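Side-chain contacts in rhamnose ABC transporter, periplasmic rhamnose-binding protein (Kribbella flavida, PDB 4KVF), which probably binds a sugar, likely rhamnose, outside the membrane and hands it to an ABC transporter for uptake into the cell: residues Glu71-Gly76 and Ile93-Asp98; Ala109-Leu114 and Lys133-Ala138; Asp55-Gly60 and Thr126-Ala131; Gln266-Gly271 and Ala335-Phe340. All coordinates share one frame; numbering follows the deposited sequence.

Contact 1 (Glu71-Gly76 and Ile93-Asp98); sequences EYKLVG and IQQQQD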
loop_
_atom_site.group_PDB
_atom_site.type_symbol
_atom_site.label_atom_id
_atom_site.label_comp_id
_atom_site.label_asym_id
_atom_site.label_seq_id
_atom_site.Cartn_x
_atom_site.Cartn_y
_atom_site.Cartn_z
ATOM N N GLU A 71 1.087 -18.548 16.859
ATOM C CA GLU A 71 1.227 -17.604 17.962
ATOM C C GLU A 71 1.650 -16.254 17.410
ATOM O O GLU A 71 2.673 -16.164 16.741
ATOM C CB GLU A 71 2.300 -18.077 18.938
ATOM C CG GLU A 71 2.038 -19.411 19.609
ATOM C CD GLU A 71 3.101 -19.738 20.649
ATOM O OE1 GLU A 71 3.729 -18.793 21.183
ATOM O OE2 GLU A 71 3.317 -20.937 20.925
ATOM N N TYR A 72 0.890 -15.206 17.715
ATOM C CA TYR A 72 1.162 -13.869 17.166
ATOM C C TYR A 72 1.966 -12.994 18.135
ATOM O O TYR A 72 1.681 -12.960 19.328
ATOM C CB TYR A 72 -0.168 -13.196 16.816
ATOM C CG TYR A 72 -0.118 -11.711 16.525
ATOM C CD1 TYR A 72 0.192 -11.241 15.256
ATOM C CD2 TYR A 72 -0.443 -10.781 17.508
ATOM C CE1 TYR A 72 0.209 -9.881 14.980
ATOM C CE2 TYR A 72 -0.431 -9.421 17.241
ATOM C CZ TYR A 72 -0.105 -8.979 15.978
ATOM O OH TYR A 72 -0.092 -7.629 15.724
ATOM N N LYS A 73 2.971 -12.294 17.616
ATOM C CA LYS A 73 3.716 -11.326 18.409
ATOM C C LYS A 73 3.886 -10.021 17.625
ATOM O O LYS A 73 4.083 -10.037 16.409
ATOM C CB LYS A 73 5.074 -11.904 18.803
ATOM C CG LYS A 73 6.002 -10.923 19.486
ATOM C CD LYS A 73 7.226 -11.645 20.030
ATOM C CE LYS A 73 7.149 -11.829 21.538
ATOM N NZ LYS A 73 7.669 -10.650 22.296
ATOM N N LEU A 74 3.779 -8.897 18.329
ATOM C CA LEU A 74 3.985 -7.582 17.733
ATOM C C LEU A 74 5.087 -6.885 18.511
ATOM O O LEU A 74 5.018 -6.780 19.740
ATOM C CB LEU A 74 2.694 -6.751 17.810
ATOM C CG LEU A 74 2.693 -5.309 17.273
ATOM C CD1 LEU A 74 2.951 -5.274 15.763
ATOM C CD2 LEU A 74 1.392 -4.577 17.602
ATOM N N VAL A 75 6.114 -6.424 17.798
ATOM C CA VAL A 75 7.176 -5.625 18.401
ATOM C C VAL A 75 7.449 -4.420 17.504
ATOM O O VAL A 75 7.032 -4.394 16.348
ATOM C CB VAL A 75 8.502 -6.423 18.574
ATOM C CG1 VAL A 75 8.295 -7.689 19.430
ATOM C CG2 VAL A 75 9.091 -6.779 17.225
ATOM N N GLY A 76 8.160 -3.431 18.033
ATOM C CA GLY A 76 8.569 -2.302 17.219
ATOM C C GLY A 76 8.782 -1.010 17.981
ATOM O O GLY A 76 8.352 -0.870 19.132
ATOM N N ILE A 93 14.956 -12.948 16.744
ATOM C CA ILE A 93 15.825 -14.106 16.546
ATOM C C ILE A 93 16.069 -14.866 17.844
ATOM O O ILE A 93 15.905 -16.087 17.896
ATOM C CB ILE A 93 17.187 -13.710 15.926
ATOM C CG1 ILE A 93 16.978 -13.128 14.530
ATOM C CG2 ILE A 93 18.128 -14.913 15.888
ATOM C CD1 ILE A 93 18.239 -12.486 13.927
ATOM N N GLN A 94 16.468 -14.153 18.897
ATOM C CA GLN A 94 16.719 -14.796 20.185
ATOM C C GLN A 94 15.463 -15.443 20.782
ATOM O O GLN A 94 15.556 -16.415 21.529
ATOM C CB GLN A 94 17.345 -13.827 21.193
ATOM C CG GLN A 94 18.866 -13.788 21.177
ATOM C CD GLN A 94 19.503 -15.162 21.258
ATOM O OE1 GLN A 94 20.041 -15.663 20.267
ATOM N NE2 GLN A 94 19.462 -15.774 22.444
ATOM N N GLN A 95 14.292 -14.905 20.453
ATOM C CA GLN A 95 13.024 -15.470 20.928
ATOM C C GLN A 95 12.567 -16.665 20.081
ATOM O O GLN A 95 11.555 -17.306 20.382
ATOM C CB GLN A 95 11.924 -14.396 20.931
ATOM C CG GLN A 95 12.110 -13.300 21.970
ATOM C CD GLN A 95 11.015 -12.239 21.901
ATOM O OE1 GLN A 95 10.289 -12.147 20.908
ATOM N NE2 GLN A 95 10.887 -11.442 22.963
ATOM N N GLN A 96 13.322 -16.948 19.028
ATOM C CA GLN A 96 13.110 -18.118 18.173
ATOM C C GLN A 96 11.743 -18.133 17.502
ATOM O O GLN A 96 11.025 -19.141 17.531
ATOM C CB GLN A 96 13.358 -19.422 18.925
ATOM C CG GLN A 96 14.780 -19.570 19.390
ATOM C CD GLN A 96 14.971 -20.803 20.212
ATOM O OE1 GLN A 96 14.102 -21.677 20.242
ATOM N NE2 GLN A 96 16.105 -20.885 20.904
ATOM N N GLN A 97 11.394 -16.999 16.912
ATOM C CA GLN A 97 10.227 -16.914 16.041
ATOM C C GLN A 97 10.444 -17.822 14.834
ATOM O O GLN A 97 11.583 -18.086 14.453
ATOM C CB GLN A 97 10.002 -15.465 15.595
ATOM C CG GLN A 97 9.758 -14.510 16.756
ATOM C CD GLN A 97 8.620 -14.969 17.657
ATOM O OE1 GLN A 97 7.455 -14.910 17.276
ATOM N NE2 GLN A 97 8.961 -15.453 18.850
ATOM N N ASP A 98 9.354 -18.305 14.242
ATOM C CA ASP A 98 9.437 -19.138 13.043
ATOM C C ASP A 98 9.407 -18.281 11.787
ATOM O O ASP A 98 10.002 -18.640 10.780
ATOM C CB ASP A 98 8.277 -20.140 12.999
ATOM C CG ASP A 98 8.417 -21.247 14.038
ATOM O OD1 ASP A 98 9.455 -21.943 14.036
ATOM O OD2 ASP A 98 7.488 -21.422 14.861
HETATM O O HOH W 1 5.206 -15.435 18.118
#
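Lys73 of the edge strand 71-74 meets Gln95 and Gln97 in the connection from helix 85-94 to strand 99-102, so the contact closes a beta-alpha-beta crossover of the Rossmann-like six-stranded parallel sheet. The buried side belongs to Gln97, whose chain bends at chi2 (-54°) and packs on Leu92, Lys41 and Ala43. Its OE1 stands 4.1 Å from Lys73 CB. The outer side is more open to solvent, yet its atoms come closer. There the lysine bends at chi3 and chi4 and crosses the extended Gln95 chain at about a right angle, laying CE 3.2 Å from Gln95 OE1. Its ammonium gains little from the amide nitrogen, since Lys73 NZ and Gln95 NE2, 3.4 Å apart, are both donors. With an alanine at Gln95, the aliphatic end of Lys73 would probably lose its main neighbour across the contact and be freer to swing. Between helix and loop the chain turns through a Schellman motif at Gln96, where phi is positive. Beside Gln97, a water joins the two segments, donating to Glu71 O at 3.0 Å and lying doubtfully close to Gln97 OE1.

Contact 2 (Ala109-Leu114 and Lys133-Ala138); sequences AVCPSL and KTCRDA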
loop_
_atom_site.group_PDB
_atom_site.type_symbol
_atom_site.label_atom_id
_atom_site.label_comp_id
_atom_site.label_asym_id
_atom_site.label_seq_id
_atom_site.Cartn_x
_atom_site.Cartn_y
_atom_site.Cartn_z
ATOM N N ALA A 109 20.256 -2.061 5.763
ATOM C CA ALA A 109 20.698 -2.053 7.160
ATOM C C ALA A 109 20.227 -3.296 7.918
ATOM O O ALA A 109 20.873 -3.744 8.874
ATOM C CB ALA A 109 20.226 -0.780 7.874
ATOM N N VAL A 110 19.099 -3.838 7.484
ATOM C CA VAL A 110 18.496 -4.998 8.120
ATOM C C VAL A 110 19.041 -6.320 7.583
ATOM O O VAL A 110 18.749 -7.389 8.136
ATOM C CB VAL A 110 16.962 -4.971 7.944
ATOM C CG1 VAL A 110 16.388 -3.754 8.643
ATOM C CG2 VAL A 110 16.604 -4.943 6.459
ATOM N N CYS A 111 19.840 -6.259 6.522
ATOM C CA CYS A 111 20.305 -7.486 5.861
ATOM C C CYS A 111 21.089 -8.462 6.743
ATOM O O CYS A 111 20.776 -9.662 6.744
ATOM C CB CYS A 111 21.077 -7.189 4.564
ATOM S SG CYS A 111 19.996 -6.812 3.186
ATOM N N PRO A 112 22.117 -7.973 7.466
ATOM C CA PRO A 112 22.902 -8.911 8.277
ATOM C C PRO A 112 22.047 -9.681 9.281
ATOM O O PRO A 112 22.161 -10.906 9.363
ATOM C CB PRO A 112 23.896 -7.999 9.002
ATOM C CG PRO A 112 24.105 -6.870 8.039
ATOM C CD PRO A 112 22.733 -6.629 7.459
ATOM N N SER A 113 21.192 -8.980 10.017
ATOM C CA SER A 113 20.358 -9.648 11.022
ATOM C C SER A 113 19.274 -10.512 10.374
ATOM O O SER A 113 19.017 -11.626 10.836
ATOM C CB SER A 113 19.751 -8.634 12.002
ATOM O OG SER A 113 18.902 -7.724 11.327
ATOM N N LEU A 114 18.639 -10.018 9.308
ATOM C CA LEU A 114 17.655 -10.846 8.608
ATOM C C LEU A 114 18.272 -12.134 8.063
ATOM O O LEU A 114 17.657 -13.198 8.135
ATOM C CB LEU A 114 16.931 -10.079 7.488
ATOM C CG LEU A 114 15.962 -8.990 7.973
ATOM C CD1 LEU A 114 15.295 -8.312 6.787
ATOM C CD2 LEU A 114 14.905 -9.568 8.920
ATOM N N LYS A 133 16.847 -7.848 -2.103
ATOM C CA LYS A 133 16.215 -9.103 -2.515
ATOM C C LYS A 133 16.842 -10.341 -1.869
ATOM O O LYS A 133 16.175 -11.357 -1.676
ATOM C CB LYS A 133 16.204 -9.237 -4.046
ATOM C CG LYS A 133 15.636 -8.022 -4.791
ATOM C CD LYS A 133 14.207 -7.691 -4.362
ATOM C CE LYS A 133 13.543 -6.679 -5.294
ATOM N NZ LYS A 133 14.215 -5.346 -5.303
ATOM N N THR A 134 18.121 -10.237 -1.524
ATOM C CA THR A 134 18.879 -11.349 -0.954
ATOM C C THR A 134 18.788 -11.470 0.568
ATOM O O THR A 134 19.542 -12.232 1.169
ATOM C CB THR A 134 20.368 -11.238 -1.330
ATOM O OG1 THR A 134 20.856 -9.951 -0.935
ATOM C CG2 THR A 134 20.555 -11.395 -2.838
ATOM N N CYS A 135 17.874 -10.727 1.183
ATOM C CA CYS A 135 17.770 -10.684 2.643
ATOM C C CYS A 135 16.370 -11.025 3.133
ATOM O O CYS A 135 16.050 -10.807 4.295
ATOM C CB CYS A 135 18.169 -9.302 3.167
ATOM S SG CYS A 135 19.731 -8.707 2.439
ATOM N N ARG A 136 15.520 -11.515 2.240
ATOM C CA ARG A 136 14.208 -12.002 2.657
ATOM C C ARG A 136 13.695 -13.085 1.707
ATOM O O ARG A 136 14.138 -13.182 0.565
ATOM C CB ARG A 136 13.193 -10.855 2.769
ATOM C CG ARG A 136 12.579 -10.382 1.446
ATOM C CD ARG A 136 13.561 -9.693 0.505
ATOM N NE ARG A 136 12.824 -9.153 -0.634
ATOM C CZ ARG A 136 12.552 -9.814 -1.752
ATOM N NH1 ARG A 136 12.985 -11.061 -1.923
ATOM N NH2 ARG A 136 11.842 -9.227 -2.708
ATOM N N ASP A 137 12.764 -13.906 2.181
ATOM C CA ASP A 137 12.232 -14.991 1.357
ATOM C C ASP A 137 11.102 -14.538 0.438
ATOM O O ASP A 137 10.963 -15.056 -0.663
ATOM C CB ASP A 137 11.774 -16.143 2.251
ATOM C CG ASP A 137 12.912 -16.693 3.093
ATOM O OD1 ASP A 137 13.773 -17.402 2.525
ATOM O OD2 ASP A 137 12.940 -16.411 4.312
ATOM N N ALA A 138 10.316 -13.567 0.892
ATOM C CA ALA A 138 9.221 -13.020 0.094
ATOM C C ALA A 138 8.888 -11.604 0.536
ATOM O O ALA A 138 9.175 -11.211 1.666
ATOM C CB ALA A 138 7.977 -13.905 0.195
#
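Cys111 and Cys135 are joined by a disulfide, SG to SG 2.1 Å, that ties the first turn of helix 111-119 to the irregular loop between strands 123-127 and 138-141. Along the S-S bond, the two CB-SG bonds are turned nearly perpendicular to each other: chi3 is 96°, close to the relaxed value, and its positive sign makes the bridge right-handed. This twist leaves the CB atoms of Cys111 and Cys135 3.9 Å apart, and their CA atoms are separated by 5.2 Å. Both sulfurs are swung to the side of their own backbone nitrogens (chi1 -79° at Cys111, -48° at Cys135).

One turn further along the helix, Leu114 points toward the same loop and sets its aliphatic flank against the carbonyl of Cys135. Leu114 CB is 3.4 Å and Leu114 CD1 3.6 Å from Cys135 O. This oxygen is buried by the contact and has no polar partner in the model, so the leucine shields it without satisfying it. Leu114 also packs against Ile89 of helix 85-94 and Val124 of strand 123-127, continuing the layer between helix and sheet. Arg136 departs from this interface: its guanidinium lies with one face toward Lys133 CA, 3.6 Å above the plane near the rim.

The covalent link thus joins the start of helix 111-119 to the returning loop before strand 138-141, alongside the parallel sheet, an arrangement belonging to the Rossmann-like lobe of this periplasmic binding protein.

Contact 3 (Asp55-Gly60 and Thr126-Ala131); sequences DVEVGG and TFDSDA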
loop_
_atom_site.group_PDB
_atom_site.type_symbol
_atom_site.label_atom_id
_atom_site.label_comp_id
_atom_site.label_asym_id
_atom_site.label_seq_id
_atom_site.Cartn_x
_atom_site.Cartn_y
_atom_site.Cartn_z
ATOM N N ASP A 55 -1.983 -0.327 13.084
ATOM C CA ASP A 55 -2.814 -1.189 13.921
ATOM C C ASP A 55 -3.724 -2.098 13.089
ATOM O O ASP A 55 -3.849 -3.289 13.379
ATOM C CB ASP A 55 -3.647 -0.361 14.901
ATOM C CG ASP A 55 -2.819 0.208 16.041
ATOM O OD1 ASP A 55 -1.615 -0.121 16.137
ATOM O OD2 ASP A 55 -3.388 0.974 16.849
ATOM N N VAL A 56 -4.352 -1.534 12.058
ATOM C CA VAL A 56 -5.225 -2.304 11.177
ATOM C C VAL A 56 -4.401 -3.320 10.403
ATOM O O VAL A 56 -4.830 -4.456 10.180
ATOM C CB VAL A 56 -5.977 -1.398 10.178
ATOM C CG1 VAL A 56 -6.838 -2.233 9.235
ATOM C CG2 VAL A 56 -6.829 -0.374 10.919
ATOM N N GLU A 57 -3.201 -2.896 10.019
ATOM C CA GLU A 57 -2.280 -3.711 9.231
ATOM C C GLU A 57 -1.840 -4.963 9.980
ATOM O O GLU A 57 -2.041 -6.084 9.509
ATOM C CB GLU A 57 -1.062 -2.869 8.859
ATOM C CG GLU A 57 -0.052 -3.541 7.966
ATOM C CD GLU A 57 0.849 -2.517 7.294
ATOM O OE1 GLU A 57 1.569 -1.783 8.011
ATOM O OE2 GLU A 57 0.821 -2.431 6.048
ATOM N N VAL A 58 -1.238 -4.784 11.150
ATOM C CA VAL A 58 -0.773 -5.944 11.904
ATOM C C VAL A 58 -1.935 -6.736 12.499
ATOM O O VAL A 58 -1.796 -7.927 12.796
ATOM C CB VAL A 58 0.247 -5.566 12.999
ATOM C CG1 VAL A 58 1.509 -5.016 12.353
ATOM C CG2 VAL A 58 -0.362 -4.574 13.997
ATOM N N GLY A 59 -3.075 -6.067 12.663
ATOM C CA GLY A 59 -4.281 -6.692 13.179
ATOM C C GLY A 59 -4.789 -7.759 12.230
ATOM O O GLY A 59 -5.401 -8.744 12.645
ATOM N N GLY A 60 -4.548 -7.546 10.942
ATOM C CA GLY A 60 -4.891 -8.529 9.936
ATOM C C GLY A 60 -3.998 -9.746 10.076
ATOM O O GLY A 60 -4.440 -10.874 9.864
ATOM N N THR A 126 9.011 -9.584 4.032
ATOM C CA THR A 126 8.901 -8.148 4.157
ATOM C C THR A 126 7.512 -7.703 3.708
ATOM O O THR A 126 6.803 -8.433 3.013
ATOM C CB THR A 126 9.974 -7.439 3.327
ATOM O OG1 THR A 126 9.981 -8.004 2.013
ATOM C CG2 THR A 126 11.345 -7.669 3.942
ATOM N N PHE A 127 7.117 -6.513 4.130
ATOM C CA PHE A 127 5.834 -5.955 3.710
ATOM C C PHE A 127 5.902 -4.448 3.698
ATOM O O PHE A 127 6.706 -3.856 4.412
ATOM C CB PHE A 127 4.676 -6.462 4.586
ATOM C CG PHE A 127 4.609 -5.836 5.959
ATOM C CD1 PHE A 127 5.430 -6.281 6.972
ATOM C CD2 PHE A 127 3.697 -4.828 6.236
ATOM C CE1 PHE A 127 5.353 -5.728 8.247
ATOM C CE2 PHE A 127 3.623 -4.261 7.509
ATOM C CZ PHE A 127 4.451 -4.720 8.513
ATOM N N ASP A 128 5.080 -3.836 2.852
ATOM C CA ASP A 128 5.020 -2.384 2.712
ATOM C C ASP A 128 6.274 -1.827 2.038
ATOM O O ASP A 128 6.205 -1.304 0.936
ATOM C CB ASP A 128 4.774 -1.701 4.063
ATOM C CG ASP A 128 3.591 -0.764 4.033
ATOM O OD1 ASP A 128 3.620 0.196 3.234
ATOM O OD2 ASP A 128 2.637 -0.980 4.810
ATOM N N SER A 129 7.416 -1.954 2.707
ATOM C CA SER A 129 8.694 -1.551 2.148
ATOM C C SER A 129 9.635 -2.741 2.192
ATOM O O SER A 129 9.762 -3.410 3.218
ATOM C CB SER A 129 9.284 -0.381 2.929
ATOM O OG SER A 129 8.467 0.767 2.790
ATOM N N ASP A 130 10.292 -2.999 1.067
ATOM C CA ASP A 130 11.060 -4.226 0.904
ATOM C C ASP A 130 12.506 -4.062 1.371
ATOM O O ASP A 130 13.029 -2.939 1.449
ATOM C CB ASP A 130 11.017 -4.622 -0.573
ATOM C CG ASP A 130 11.412 -6.066 -0.808
ATOM O OD1 ASP A 130 11.601 -6.817 0.179
ATOM O OD2 ASP A 130 11.486 -6.440 -1.990
ATOM N N ALA A 131 13.148 -5.186 1.681
ATOM C CA ALA A 131 14.590 -5.207 1.942
ATOM C C ALA A 131 15.292 -5.619 0.651
ATOM O O ALA A 131 14.625 -5.950 -0.329
ATOM C CB ALA A 131 14.916 -6.188 3.068
#
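The Phe127 ring and the Glu57 carboxylate meet at the edge of the ring, with their planes 87° apart. Glu57 CD lies in the ring plane, and OE1 of Glu57 stands 3.3 Å from Phe127 CE2, also near that plane, where the positive rim of the ring suits an oxygen. Ile284, Ala103 and Ile140 also touch the ring. A second flat pair follows at once: the Glu57 and Asp128 carboxylates are turned 84° against each other, with Glu57 OE2 only 2.6 Å from Asp128 OD2. Two acid oxygens so near suggest that one of the groups keeps a proton. The other oxygen of Asp128, OD1, accepts a hydrogen bond from Gln142 NE2.

Glu57 reaches across from helix 52-67 with CG trans to the backbone nitrogen (chi1 -176°) and the rest of the chain extended, passing Pro281 and Ile284 of helix 281-296. Its partners sit where strand 123-127 gives way to a loop at the carboxyl edge of the parallel sheet, the edge that in type I periplasmic binding proteins faces the cleft between the lobes. Asp128, with positive phi, is the central residue of a classic gamma turn closed by Ser129 N to Phe127 O, 2.7 Å. Replacing Glu57 by alanine would remove the carboxylate and is likely to leave Asp128 OD2 without its mate and a gap beside the ring edge.

Back in the strand, Thr126 OG1 donates to Asp130 OD1 of the loop over 2.7 Å, approaching from above the carboxylate plane.

Contact 4 (Gln266-Gly271 and Ala335-Phe340); sequences QYVKDG and ANIDQF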
loop_
_atom_site.group_PDB
_atom_site.type_symbol
_atom_site.label_atom_id
_atom_site.label_comp_id
_atom_site.label_asym_id
_atom_site.label_seq_id
_atom_site.Cartn_x
_atom_site.Cartn_y
_atom_site.Cartn_z
ATOM N N GLN A 266 -16.159 11.841 4.956
ATOM C CA GLN A 266 -17.037 13.011 4.906
ATOM C C GLN A 266 -17.150 13.606 3.505
ATOM O O GLN A 266 -18.180 14.187 3.156
ATOM C CB GLN A 266 -16.619 14.090 5.913
ATOM C CG GLN A 266 -15.272 14.725 5.636
ATOM C CD GLN A 266 -15.148 16.111 6.241
ATOM O OE1 GLN A 266 -16.093 16.911 6.206
ATOM N NE2 GLN A 266 -13.980 16.404 6.809
ATOM N N TYR A 267 -16.098 13.453 2.703
ATOM C CA TYR A 267 -16.095 13.987 1.342
ATOM C C TYR A 267 -16.781 13.041 0.351
ATOM O O TYR A 267 -17.308 13.469 -0.680
ATOM C CB TYR A 267 -14.666 14.359 0.908
ATOM C CG TYR A 267 -14.057 15.376 1.841
ATOM C CD1 TYR A 267 -14.595 16.649 1.936
ATOM C CD2 TYR A 267 -12.974 15.059 2.652
ATOM C CE1 TYR A 267 -14.072 17.583 2.800
ATOM C CE2 TYR A 267 -12.440 16.000 3.528
ATOM C CZ TYR A 267 -12.997 17.259 3.589
ATOM O OH TYR A 267 -12.493 18.208 4.442
ATOM N N VAL A 268 -16.785 11.756 0.679
ATOM C CA VAL A 268 -17.532 10.782 -0.100
ATOM C C VAL A 268 -19.030 10.920 0.187
ATOM O O VAL A 268 -19.854 10.999 -0.732
ATOM C CB VAL A 268 -17.040 9.350 0.191
ATOM C CG1 VAL A 268 -17.962 8.328 -0.439
ATOM C CG2 VAL A 268 -15.620 9.178 -0.321
ATOM N N LYS A 269 -19.373 10.985 1.469
ATOM C CA LYS A 269 -20.768 11.114 1.879
ATOM C C LYS A 269 -21.407 12.440 1.450
ATOM O O LYS A 269 -22.629 12.513 1.287
ATOM C CB LYS A 269 -20.913 10.881 3.391
ATOM C CG LYS A 269 -20.540 9.460 3.825
ATOM C CD LYS A 269 -20.834 9.201 5.301
ATOM C CE LYS A 269 -20.750 7.711 5.639
ATOM N NZ LYS A 269 -21.592 6.848 4.761
ATOM N N ASP A 270 -20.600 13.484 1.250
ATOM C CA ASP A 270 -21.173 14.771 0.834
ATOM C C ASP A 270 -21.162 14.990 -0.687
ATOM O O ASP A 270 -21.631 16.016 -1.176
ATOM C CB ASP A 270 -20.604 15.974 1.632
ATOM C CG ASP A 270 -19.216 16.430 1.161
ATOM O OD1 ASP A 270 -18.633 15.828 0.234
ATOM O OD2 ASP A 270 -18.699 17.412 1.738
ATOM N N GLY A 271 -20.635 14.012 -1.425
ATOM C CA GLY A 271 -20.683 14.041 -2.878
ATOM C C GLY A 271 -19.513 14.718 -3.583
ATOM O O GLY A 271 -19.520 14.862 -4.807
ATOM N N ALA A 335 -20.665 3.230 -1.903
ATOM C CA ALA A 335 -21.219 1.882 -1.813
ATOM C C ALA A 335 -20.460 0.990 -0.834
ATOM O O ALA A 335 -21.038 0.067 -0.260
ATOM C CB ALA A 335 -21.273 1.231 -3.195
ATOM N N ASN A 336 -19.171 1.266 -0.640
ATOM C CA ASN A 336 -18.346 0.426 0.226
ATOM C C ASN A 336 -17.482 1.156 1.265
ATOM O O ASN A 336 -16.655 0.529 1.924
ATOM C CB ASN A 336 -17.468 -0.520 -0.615
ATOM C CG ASN A 336 -16.281 0.189 -1.250
ATOM O OD1 ASN A 336 -16.254 1.420 -1.340
ATOM N ND2 ASN A 336 -15.291 -0.587 -1.698
ATOM N N ILE A 337 -17.675 2.463 1.435
ATOM C CA ILE A 337 -16.772 3.240 2.300
ATOM C C ILE A 337 -16.869 2.940 3.811
ATOM O O ILE A 337 -15.872 3.042 4.528
ATOM C CB ILE A 337 -16.859 4.771 2.022
ATOM C CG1 ILE A 337 -15.721 5.515 2.727
ATOM C CG2 ILE A 337 -18.215 5.323 2.439
ATOM C CD1 ILE A 337 -14.865 6.350 1.802
ATOM N N ASP A 338 -18.048 2.558 4.298
ATOM C CA ASP A 338 -18.185 2.217 5.714
ATOM C C ASP A 338 -17.679 0.807 6.035
ATOM O O ASP A 338 -17.582 0.430 7.208
ATOM C CB ASP A 338 -19.635 2.381 6.201
ATOM C CG ASP A 338 -20.051 3.837 6.345
ATOM O OD1 ASP A 338 -19.186 4.737 6.246
ATOM O OD2 ASP A 338 -21.256 4.079 6.576
ATOM N N GLN A 339 -17.355 0.035 4.998
ATOM C CA GLN A 339 -16.841 -1.322 5.173
ATOM C C GLN A 339 -15.407 -1.281 5.691
ATOM O O GLN A 339 -14.874 -2.286 6.156
ATOM C CB GLN A 339 -16.891 -2.101 3.851
ATOM C CG GLN A 339 -18.280 -2.237 3.232
ATOM C CD GLN A 339 -18.273 -3.008 1.916
ATOM O OE1 GLN A 339 -17.262 -3.602 1.531
ATOM N NE2 GLN A 339 -19.408 -2.997 1.219
ATOM N N PHE A 340 -14.789 -0.107 5.600
ATOM C CA PHE A 340 -13.404 0.069 6.022
ATOM C C PHE A 340 -13.297 1.116 7.124
ATOM O O PHE A 340 -13.983 2.137 7.085
ATOM C CB PHE A 340 -12.532 0.479 4.826
ATOM C CG PHE A 340 -12.729 -0.386 3.603
ATOM C CD1 PHE A 340 -13.750 -0.111 2.699
ATOM C CD2 PHE A 340 -11.899 -1.477 3.363
ATOM C CE1 PHE A 340 -13.942 -0.905 1.578
ATOM C CE2 PHE A 340 -12.086 -2.275 2.240
ATOM C CZ PHE A 340 -13.112 -1.990 1.347
#
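Val268 and Lys269, at the carboxyl end of helix 261-269, receive Ile337 and Asp338 from the C-terminal segment that follows strand 330-332. The helix ends in a Schellman motif, with Gly271 at positive phi; a side chain there would run into the carbonyl oxygen of Asp270.

The buried half of the contact is aliphatic. Val268 and Ile337 reach toward each other tip to tip, Val268 CG2 lying 3.6 Å from Ile337 CD1, while Val268 CG1 and Ile337 CG2 sit further apart at 4.2 Å. Ile337 delivers its CD1 with CG1 trans to the backbone nitrogen and chi2 at 124°, away from the usual staggered positions. Phe276 of strand 276-278 touches both residues.

The exposed half is charged. Lys269 turns at its last torsion (chi4 -53°) and crosses the Asp338 side chain at about a right angle, forming a salt bridge from NZ to Asp338 OD2 at 3.3 Å, weak as a hydrogen bond. Lys269 CE also lies 3.4 Å from Asp338 OD1. That oxygen has its stronger partner in Arg265, whose NH2 makes a salt bridge to it and also bonds Ile337 O, while Arg265 NH1 donates to Phe340 O.

An apolar pair below a surface ion pair thus fastens the irregular tail of the chain to a Schellman-capped helix end, as part of the alpha/beta periplasmic binding fold.

Contacts 1, 2 and 3 share the lobe built on the six-stranded sheet, their centres 15 to 16 Å apart, and touch one another. Leu74 CD1 of contact 1 packs 3.7 Å from Val58 CG1 of contact 3, and Ile93 CD1 comes within 3.3 Å of Ser113 O in contact 2. Contacts 2 and 3 are linked by a salt bridge, Arg136 NE to Asp130 OD1 at 2.8 Å, within the loop joining strands 123-127 and 138-141. Contact 4 stands apart, its nearest atoms about 8 Å from contact 3, which lies at strand ends that in relatives face the sugar cleft. A glycerol, probably from crystallisation, lies about 6 Å from the Gln97 side chain.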